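Local coordinates for manganese-containing pseudocatalase (Thermus thermophilus, PDB 2V8T), which probably breaks down hydrogen peroxide to water and oxygen as a catalase, using a pair of manganese ions bound in each subunit, at residues A[72-84]-A[170-182]. Sequence-based numbering, arbitrary orientation.
Sequences GHIELVAATINSL and DNPVAREMIGYLL. With MN (manganese (II) ion), chain C; SO4 (sulfate ion), chain H.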
ATOM      1  N   GLY A  72       5.248 -13.696 -22.728  1.00  6.72           N
ATOM      2  CA  GLY A  72       6.621 -13.980 -23.027  1.00  7.27           C
ATOM      3  C   GLY A  72       7.547 -12.846 -22.708  1.00  6.70           C
ATOM      4  O   GLY A  72       8.768 -13.038 -22.550  1.00  7.13           O
ATOM      5  N   HIS A  73       7.022 -11.617 -22.615  1.00  7.02           N
ATOM      6  CA  HIS A  73       7.863 -10.494 -22.223  1.00  6.98           C
ATOM      7  C   HIS A  73       8.134 -10.467 -20.727  1.00  6.60           C
ATOM      8  O   HIS A  73       9.264 -10.152 -20.338  1.00  7.36           O
ATOM      9  CB  HIS A  73       7.292  -9.178 -22.704  1.00  6.75           C
ATOM     10  CG  HIS A  73       7.230  -9.051 -24.165  1.00  7.05           C
ATOM     11  ND1 HIS A  73       6.841  -7.870 -24.770  1.00  7.59           N
ATOM     12  CD2 HIS A  73       7.514  -9.969 -25.147  1.00  8.50           C
ATOM     13  CE1 HIS A  73       6.875  -8.112 -26.079  1.00  8.08           C
ATOM     14  NE2 HIS A  73       7.280  -9.363 -26.338  1.00  8.64           N
ATOM     15  N   ILE A  74       7.159 -10.775 -19.864  1.00  6.67           N
ATOM     16  CA  ILE A  74       7.520 -10.903 -18.451  1.00  6.59           C
ATOM     17  C   ILE A  74       8.571 -11.983 -18.302  1.00  6.60           C
ATOM     18  O   ILE A  74       9.506 -11.869 -17.500  1.00  6.84           O
ATOM     19  CB  ILE A  74       6.323 -11.078 -17.474  1.00  7.04           C
ATOM     20  CG1 ILE A  74       5.513 -12.338 -17.668  1.00  7.21           C
ATOM     21  CG2 ILE A  74       5.439  -9.839 -17.492  1.00  8.42           C
ATOM     22  CD1 ILE A  74       4.645 -12.696 -16.442  1.00  7.80           C
ATOM     23  N   GLU A  75       8.436 -13.075 -19.072  1.00  6.38           N
ATOM     24  CA  GLU A  75       9.412 -14.170 -19.031  1.00  6.47           C
ATOM     25  C   GLU A  75      10.803 -13.676 -19.427  1.00  6.48           C
ATOM     26  O   GLU A  75      11.806 -13.993 -18.793  1.00  6.84           O
ATOM     27  CB  GLU A  75       8.900 -15.280 -19.965  1.00  7.05           C
ATOM     28  CG  GLU A  75       9.782 -16.493 -19.959  1.00  7.51           C
ATOM     29  CD  GLU A  75       9.365 -17.561 -20.977  1.00  8.19           C
ATOM     30  OE1 GLU A  75       8.574 -17.216 -21.931  1.00  8.96           O
ATOM     31  OE2 GLU A  75       9.849 -18.703 -20.818  1.00  8.91           O
ATOM     32  N   LEU A  76      10.860 -12.906 -20.532  1.00  6.47           N
ATOM     33  CA  LEU A  76      12.152 -12.435 -21.050  1.00  6.48           C
ATOM     34  C   LEU A  76      12.835 -11.455 -20.074  1.00  6.35           C
ATOM     35  O   LEU A  76      14.042 -11.502 -19.873  1.00  6.63           O
ATOM     36  CB  LEU A  76      11.936 -11.801 -22.415  1.00  6.91           C
ATOM     37  CG  LEU A  76      13.208 -11.381 -23.163  1.00  7.07           C
ATOM     38  CD1 LEU A  76      14.012 -12.646 -23.546  1.00  9.85           C
ATOM     39  CD2 LEU A  76      12.853 -10.593 -24.398  1.00  8.30           C
ATOM     40  N   VAL A  77      12.029 -10.521 -19.508  1.00  6.46           N
ATOM     41  CA  VAL A  77      12.616  -9.574 -18.559  1.00  6.13           C
ATOM     42  C   VAL A  77      13.063 -10.308 -17.288  1.00  6.14           C
ATOM     43  O   VAL A  77      14.163 -10.019 -16.775  1.00  6.41           O
ATOM     44  CB  VAL A  77      11.651  -8.413 -18.261  1.00  6.37           C
ATOM     45  CG1 VAL A  77      12.331  -7.446 -17.281  1.00  7.67           C
ATOM     46  CG2 VAL A  77      11.303  -7.668 -19.556  1.00  7.18           C
ATOM     47  N   ALA A  78      12.265 -11.261 -16.784  1.00  6.21           N
ATOM     48  CA  ALA A  78      12.693 -12.025 -15.641  1.00  6.26           C
ATOM     49  C   ALA A  78      14.016 -12.752 -15.937  1.00  6.33           C
ATOM     50  O   ALA A  78      14.899 -12.820 -15.081  1.00  6.64           O
ATOM     51  CB  ALA A  78      11.614 -12.994 -15.204  1.00  6.83           C
ATOM     52  N   ALA A  79      14.137 -13.333 -17.140  1.00  6.37           N
ATOM     53  CA  ALA A  79      15.375 -14.031 -17.517  1.00  6.62           C
ATOM     54  C   ALA A  79      16.570 -13.101 -17.522  1.00  6.56           C
ATOM     55  O   ALA A  79      17.690 -13.507 -17.175  1.00  6.86           O
ATOM     56  CB  ALA A  79      15.215 -14.720 -18.871  1.00  7.38           C
ATOM     57  N   THR A  80      16.362 -11.852 -17.945  1.00  6.32           N
ATOM     58  CA  THR A  80      17.412 -10.864 -17.956  1.00  6.54           C
ATOM     59  C   THR A  80      17.879 -10.547 -16.522  1.00  6.28           C
ATOM     60  O   THR A  80      19.068 -10.524 -16.222  1.00  6.69           O
ATOM     61  CB  THR A  80      16.914  -9.586 -18.668  1.00  7.05           C
ATOM     62  OG1 THR A  80      16.518  -9.903 -20.005  1.00  8.31           O
ATOM     63  CG2 THR A  80      17.967  -8.522 -18.712  1.00  8.43           C
ATOM     64  N   ILE A  81      16.908 -10.282 -15.647  1.00  6.34           N
ATOM     65  CA  ILE A  81      17.208 -10.056 -14.234  1.00  6.25           C
ATOM     66  C   ILE A  81      17.923 -11.247 -13.631  1.00  6.22           C
ATOM     67  O   ILE A  81      18.938 -11.097 -12.932  1.00  6.56           O
ATOM     68  CB  ILE A  81      15.901  -9.696 -13.484  1.00  6.17           C
ATOM     69  CG1 ILE A  81      15.399  -8.341 -13.957  1.00  6.82           C
ATOM     70  CG2 ILE A  81      16.095  -9.762 -11.989  1.00  7.11           C
ATOM     71  CD1 ILE A  81      13.937  -8.090 -13.649  1.00  7.66           C
ATOM     72  N   ASN A  82      17.418 -12.446 -13.892  1.00  6.16           N
ATOM     73  CA  ASN A  82      18.029 -13.641 -13.341  1.00  6.11           C
ATOM     74  C   ASN A  82      19.465 -13.808 -13.838  1.00  6.41           C
ATOM     75  O   ASN A  82      20.340 -14.268 -13.098  1.00  6.99           O
ATOM     76  CB  ASN A  82      17.188 -14.861 -13.629  1.00  6.39           C
ATOM     77  CG  ASN A  82      15.901 -14.854 -12.832  1.00  6.31           C
ATOM     78  OD1 ASN A  82      15.834 -14.245 -11.766  1.00  7.23           O
ATOM     79  ND2 ASN A  82      14.872 -15.567 -13.347  1.00  6.85           N
ATOM     80  N   SER A  83      19.706 -13.484 -15.104  1.00  6.48           N
ATOM     81  CA  SER A  83      21.035 -13.530 -15.664  1.00  6.74           C
ATOM     82  C   SER A  83      21.981 -12.606 -14.921  1.00  7.10           C
ATOM     83  O   SER A  83      23.138 -12.967 -14.650  1.00  7.78           O
ATOM     84  CB  SER A  83      21.010 -13.164 -17.154  1.00  7.46           C
ATOM     85  OG  SER A  83      20.334 -14.110 -17.945  1.00  7.84           O
ATOM     86  N   LEU A  84      21.513 -11.395 -14.616  1.00  6.99           N
ATOM     87  CA  LEU A  84      22.307 -10.409 -13.895  1.00  7.10           C
ATOM     88  C   LEU A  84      22.535 -10.798 -12.433  1.00  7.28           C
ATOM     89  O   LEU A  84      23.512 -10.335 -11.832  1.00  8.22           O
ATOM     90  CB  LEU A  84      21.632  -9.036 -13.998  1.00  7.13           C
ATOM     91  CG  LEU A  84      21.601  -8.459 -15.417  1.00  7.75           C
ATOM     92  CD1 LEU A  84      20.542  -7.332 -15.486  1.00  8.63           C
ATOM     93  CD2 LEU A  84      22.977  -7.958 -15.836  1.00  8.82           C
ATOM     94  N   ASP A 170      25.001  -1.050 -19.145  1.00 11.04           N
ATOM     95  CA  ASP A 170      25.817  -1.427 -20.245  1.00 12.44           C
ATOM     96  C   ASP A 170      25.903  -2.941 -20.476  1.00 10.94           C
ATOM     97  O   ASP A 170      26.553  -3.372 -21.413  1.00 14.63           O
ATOM     98  CB  ASP A 170      27.219  -0.797 -20.148  1.00 14.87           C
ATOM     99  CG  ASP A 170      28.029  -1.261 -18.988  1.00 15.97           C
ATOM    100  OD1 ASP A 170      27.604  -2.148 -18.190  1.00 15.14           O
ATOM    101  OD2 ASP A 170      29.154  -0.715 -18.778  1.00 23.40           O
ATOM    102  N   ASN A 171      25.204  -3.712 -19.696  1.00  8.64           N
ATOM    103  CA  ASN A 171      25.308  -5.138 -19.758  1.00  8.27           C
ATOM    104  C   ASN A 171      24.662  -5.651 -21.050  1.00  7.94           C
ATOM    105  O   ASN A 171      23.490  -5.371 -21.296  1.00  8.14           O
ATOM    106  CB  ASN A 171      24.544  -5.781 -18.573  1.00  8.56           C
ATOM    107  CG  ASN A 171      24.877  -5.179 -17.273  1.00  9.09           C
ATOM    108  OD1 ASN A 171      24.331  -4.084 -16.980  1.00 11.19           O
ATOM    109  ND2 ASN A 171      25.734  -5.788 -16.497  1.00  9.81           N
ATOM    110  N   PRO A 172      25.376  -6.457 -21.847  1.00  8.17           N
ATOM    111  CA  PRO A 172      24.742  -6.966 -23.092  1.00  8.34           C
ATOM    112  C   PRO A 172      23.438  -7.672 -22.885  1.00  8.08           C
ATOM    113  O   PRO A 172      22.550  -7.590 -23.744  1.00  8.52           O
ATOM    114  CB  PRO A 172      25.841  -7.871 -23.686  1.00  9.37           C
ATOM    115  CG  PRO A 172      27.124  -7.174 -23.239  1.00 10.04           C
ATOM    116  CD  PRO A 172      26.836  -6.741 -21.817  1.00  8.79           C
ATOM    117  N   VAL A 173      23.257  -8.424 -21.783  1.00  7.78           N
ATOM    118  CA  VAL A 173      21.995  -9.132 -21.616  1.00  7.82           C
ATOM    119  C   VAL A 173      20.825  -8.130 -21.560  1.00  7.76           C
ATOM    120  O   VAL A 173      19.752  -8.360 -22.124  1.00  8.87           O
ATOM    121  CB  VAL A 173      22.024 -10.096 -20.432  1.00  8.34           C
ATOM    122  CG1 VAL A 173      22.093  -9.394 -19.072  1.00  8.89           C
ATOM    123  CG2 VAL A 173      20.871 -11.061 -20.492  1.00  9.25           C
ATOM    124  N   ALA A 174      21.040  -7.030 -20.839  1.00  7.45           N
ATOM    125  CA  ALA A 174      20.014  -5.999 -20.744  1.00  7.74           C
ATOM    126  C   ALA A 174      19.831  -5.266 -22.052  1.00  7.30           C
ATOM    127  O   ALA A 174      18.708  -4.969 -22.458  1.00  7.95           O
ATOM    128  CB  ALA A 174      20.365  -5.007 -19.620  1.00  8.58           C
ATOM    129  N   ARG A 175      20.943  -4.951 -22.733  1.00  7.60           N
ATOM    130  CA  ARG A 175      20.838  -4.208 -24.001  1.00  7.90           C
ATOM    131  C   ARG A 175      20.126  -5.027 -25.077  1.00  7.45           C
ATOM    132  O   ARG A 175      19.380  -4.466 -25.868  1.00  7.89           O
ATOM    133  CB  ARG A 175      22.274  -3.902 -24.519  0.50  8.57           C
ATOM    134  CG  ARG A 175      23.058  -2.847 -23.674  0.50  8.44           C
ATOM    135  CD  ARG A 175      24.412  -2.497 -24.130  0.50 10.78           C
ATOM    136  NE  ARG A 175      24.557  -1.911 -25.437  0.50 12.74           N
ATOM    137  CZ  ARG A 175      24.904  -0.682 -25.829  0.50 12.59           C
ATOM    138  NH1 ARG A 175      24.980   0.385 -25.083  0.50 16.11           N
ATOM    139  NH2 ARG A 175      25.161  -0.606 -27.130  0.50 15.93           N
ATOM    140  N   GLU A 176      20.380  -6.323 -25.106  1.00  7.78           N
ATOM    141  CA  GLU A 176      19.707  -7.197 -26.088  1.00  8.10           C
ATOM    142  C   GLU A 176      18.208  -7.290 -25.822  1.00  7.39           C
ATOM    143  O   GLU A 176      17.380  -7.116 -26.707  1.00  8.00           O
ATOM    144  CB  GLU A 176      20.290  -8.606 -26.213  0.50  8.18           C
ATOM    145  CG  GLU A 176      21.654  -8.604 -26.847  0.50  7.50           C
ATOM    146  CD  GLU A 176      21.738  -8.155 -28.296  0.50  8.53           C
ATOM    147  OE1 GLU A 176      20.690  -8.029 -28.970  0.50  8.84           O
ATOM    148  OE2 GLU A 176      22.893  -7.899 -28.720  0.50 12.59           O
ATOM    149  N   MET A 177      17.857  -7.563 -24.558  1.00  7.16           N
ATOM    150  CA  MET A 177      16.454  -7.627 -24.196  1.00  6.94           C
ATOM    151  C   MET A 177      15.765  -6.311 -24.514  1.00  6.50           C
ATOM    152  O   MET A 177      14.644  -6.289 -25.062  1.00  6.99           O
ATOM    153  CB  MET A 177      16.301  -8.024 -22.728  1.00  7.05           C
ATOM    154  CG  MET A 177      14.872  -7.971 -22.219  1.00  7.55           C
ATOM    155  SD  MET A 177      14.286  -6.357 -21.674  1.00  7.82           S
ATOM    156  CE  MET A 177      15.249  -6.180 -20.152  1.00  9.02           C
ATOM    157  N   ILE A 178      16.382  -5.193 -24.119  1.00  6.36           N
ATOM    158  CA  ILE A 178      15.715  -3.912 -24.282  1.00  6.84           C
ATOM    159  C   ILE A 178      15.608  -3.568 -25.756  1.00  6.71           C
ATOM    160  O   ILE A 178      14.589  -3.085 -26.232  1.00  7.16           O
ATOM    161  CB  ILE A 178      16.378  -2.805 -23.468  1.00  7.33           C
ATOM    162  CG1 ILE A 178      16.207  -3.061 -21.980  1.00  7.90           C
ATOM    163  CG2 ILE A 178      15.823  -1.452 -23.927  1.00  9.09           C
ATOM    164  CD1 ILE A 178      17.073  -2.197 -21.083  1.00  9.00           C
ATOM    165  N   GLY A 179      16.702  -3.792 -26.524  1.00  7.02           N
ATOM    166  CA  GLY A 179      16.601  -3.511 -27.946  1.00  7.58           C
ATOM    167  C   GLY A 179      15.450  -4.277 -28.603  1.00  7.11           C
ATOM    168  O   GLY A 179      14.723  -3.732 -29.440  1.00  7.70           O
ATOM    169  N   TYR A 180      15.314  -5.536 -28.240  1.00  7.04           N
ATOM    170  CA  TYR A 180      14.235  -6.359 -28.800  1.00  7.18           C
ATOM    171  C   TYR A 180      12.868  -5.804 -28.393  1.00  6.98           C
ATOM    172  O   TYR A 180      11.959  -5.658 -29.228  1.00  7.47           O
ATOM    173  CB  TYR A 180      14.401  -7.819 -28.379  1.00  7.59           C
ATOM    174  CG  TYR A 180      13.377  -8.714 -29.013  1.00  7.87           C
ATOM    175  CD1 TYR A 180      13.428  -8.980 -30.370  1.00  8.96           C
ATOM    176  CD2 TYR A 180      12.350  -9.290 -28.300  1.00  8.67           C
ATOM    177  CE1 TYR A 180      12.504  -9.801 -31.014  1.00 10.06           C
ATOM    178  CE2 TYR A 180      11.393 -10.107 -28.978  1.00  9.62           C
ATOM    179  CZ  TYR A 180      11.522 -10.356 -30.323  1.00  9.46           C
ATOM    180  OH  TYR A 180      10.545 -11.159 -30.942  1.00 11.42           O
ATOM    181  N   LEU A 181      12.704  -5.513 -27.101  1.00  6.90           N
ATOM    182  CA  LEU A 181      11.404  -5.050 -26.627  1.00  7.04           C
ATOM    183  C   LEU A 181      11.083  -3.622 -27.039  1.00  7.02           C
ATOM    184  O   LEU A 181       9.901  -3.263 -27.089  1.00  7.96           O
ATOM    185  CB  LEU A 181      11.262  -5.293 -25.141  1.00  7.52           C
ATOM    186  CG  LEU A 181      11.263  -6.784 -24.729  1.00  8.02           C
ATOM    187  CD1 LEU A 181      10.941  -6.929 -23.246  1.00  9.56           C
ATOM    188  CD2 LEU A 181      10.282  -7.627 -25.566  1.00  8.74           C
ATOM    189  N   LEU A 182      12.087  -2.815 -27.373  1.00  6.99           N
ATOM    190  CA  LEU A 182      11.797  -1.514 -28.018  1.00  7.09           C
ATOM    191  C   LEU A 182      11.129  -1.756 -29.366  1.00  7.05           C
ATOM    192  O   LEU A 182      10.186  -1.046 -29.762  1.00  7.70           O
ATOM    193  CB  LEU A 182      13.074  -0.715 -28.214  1.00  7.53           C
ATOM    194  CG  LEU A 182      13.661  -0.107 -26.947  1.00  7.66           C
ATOM    195  CD1 LEU A 182      15.048   0.439 -27.241  1.00  9.47           C
ATOM    196  CD2 LEU A 182      12.732   0.973 -26.364  1.00  8.60           C
TER
HETATM  197 MN    MN C1303       6.047  -6.016 -23.866  1.00  7.51          MN
HETATM  198  S   SO4 H1308      28.366  -7.944 -18.325  0.95 10.88           S
HETATM  199  O1  SO4 H1308      29.116  -8.097 -17.067  0.95 12.79           O
HETATM  200  O2  SO4 H1308      28.756  -9.016 -19.229  0.95 11.70           O
HETATM  201  O3  SO4 H1308      26.932  -8.050 -18.047  0.95 10.16           O
HETATM  202  O4  SO4 H1308      28.658  -6.645 -18.921  0.95 13.01           O
HETATM  203  O   HOH W   1       4.691  -4.491 -23.496  0.25  7.17           O
HETATM  204  O   HOH W   2       7.737  -4.761 -24.610  0.25 11.64           O
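In the ferritin-like helical bundle that holds the dimanganese site, His73 and Leu181 make the contact nearest the metal, where helices 57-85 and 172-200 pack together. The N-to-C directions of the short segments 72-84 and 172-182 differ by 171°, an antiparallel pairing, and their axes come within 9.5 Å. Leu181 CD2 stands 3.4 Å from the centroid of the His73 imidazole, only 5° off the ring normal, a CH-pi contact over one face. His73 ND1 binds manganese at 2.2 Å; Glu36, Glu70 and two waters are further ligands, and NE2 makes a weak hydrogen bond to Glu69. The leucine methyl therefore packs on a ring whose orientation the metal already restrains.

The two methyls of Leu181 part: CD1 meets Val77 CG2, while CD2, the one over the imidazole, also touches Leu76 CD2. One turn away, Met177 lies in the interface with CG anti to its backbone N (chi1 174°), which sets CG against Leu76 CG. The bend at the second torsion then carries SD to 3.9 Å from Val77 CG2, and the bend at the third turns CE back toward Thr80. Thr80 OG1 is only 3.3 Å from Met177 CB, yet its polar partner lies within its own helix: it donates to Leu76 O at 3.0 Å. That carbonyl also accepts from Thr80 N on the opposite face of its plane. Thr80 CG2 packs on Ala174 CA as well as on the Met177 methyl, at the point where the backbones are closest, Thr80 CA and Val173 CA being 6.1 Å apart.

Farther from the metal, the two methyls of Val173 divide between Leu84 and Ser83, with CG1 3.6 Å from Leu84 CD2. The same leucine methyl touches the amide of Asn171, whose ND2 hydrogen-bonds to a sulfate and to Asp19. This antiparallel, largely apolar helix pairing, with a metal-binding histidine at one end, is characteristic of the ferritin-like four-helix bundle of manganese catalases.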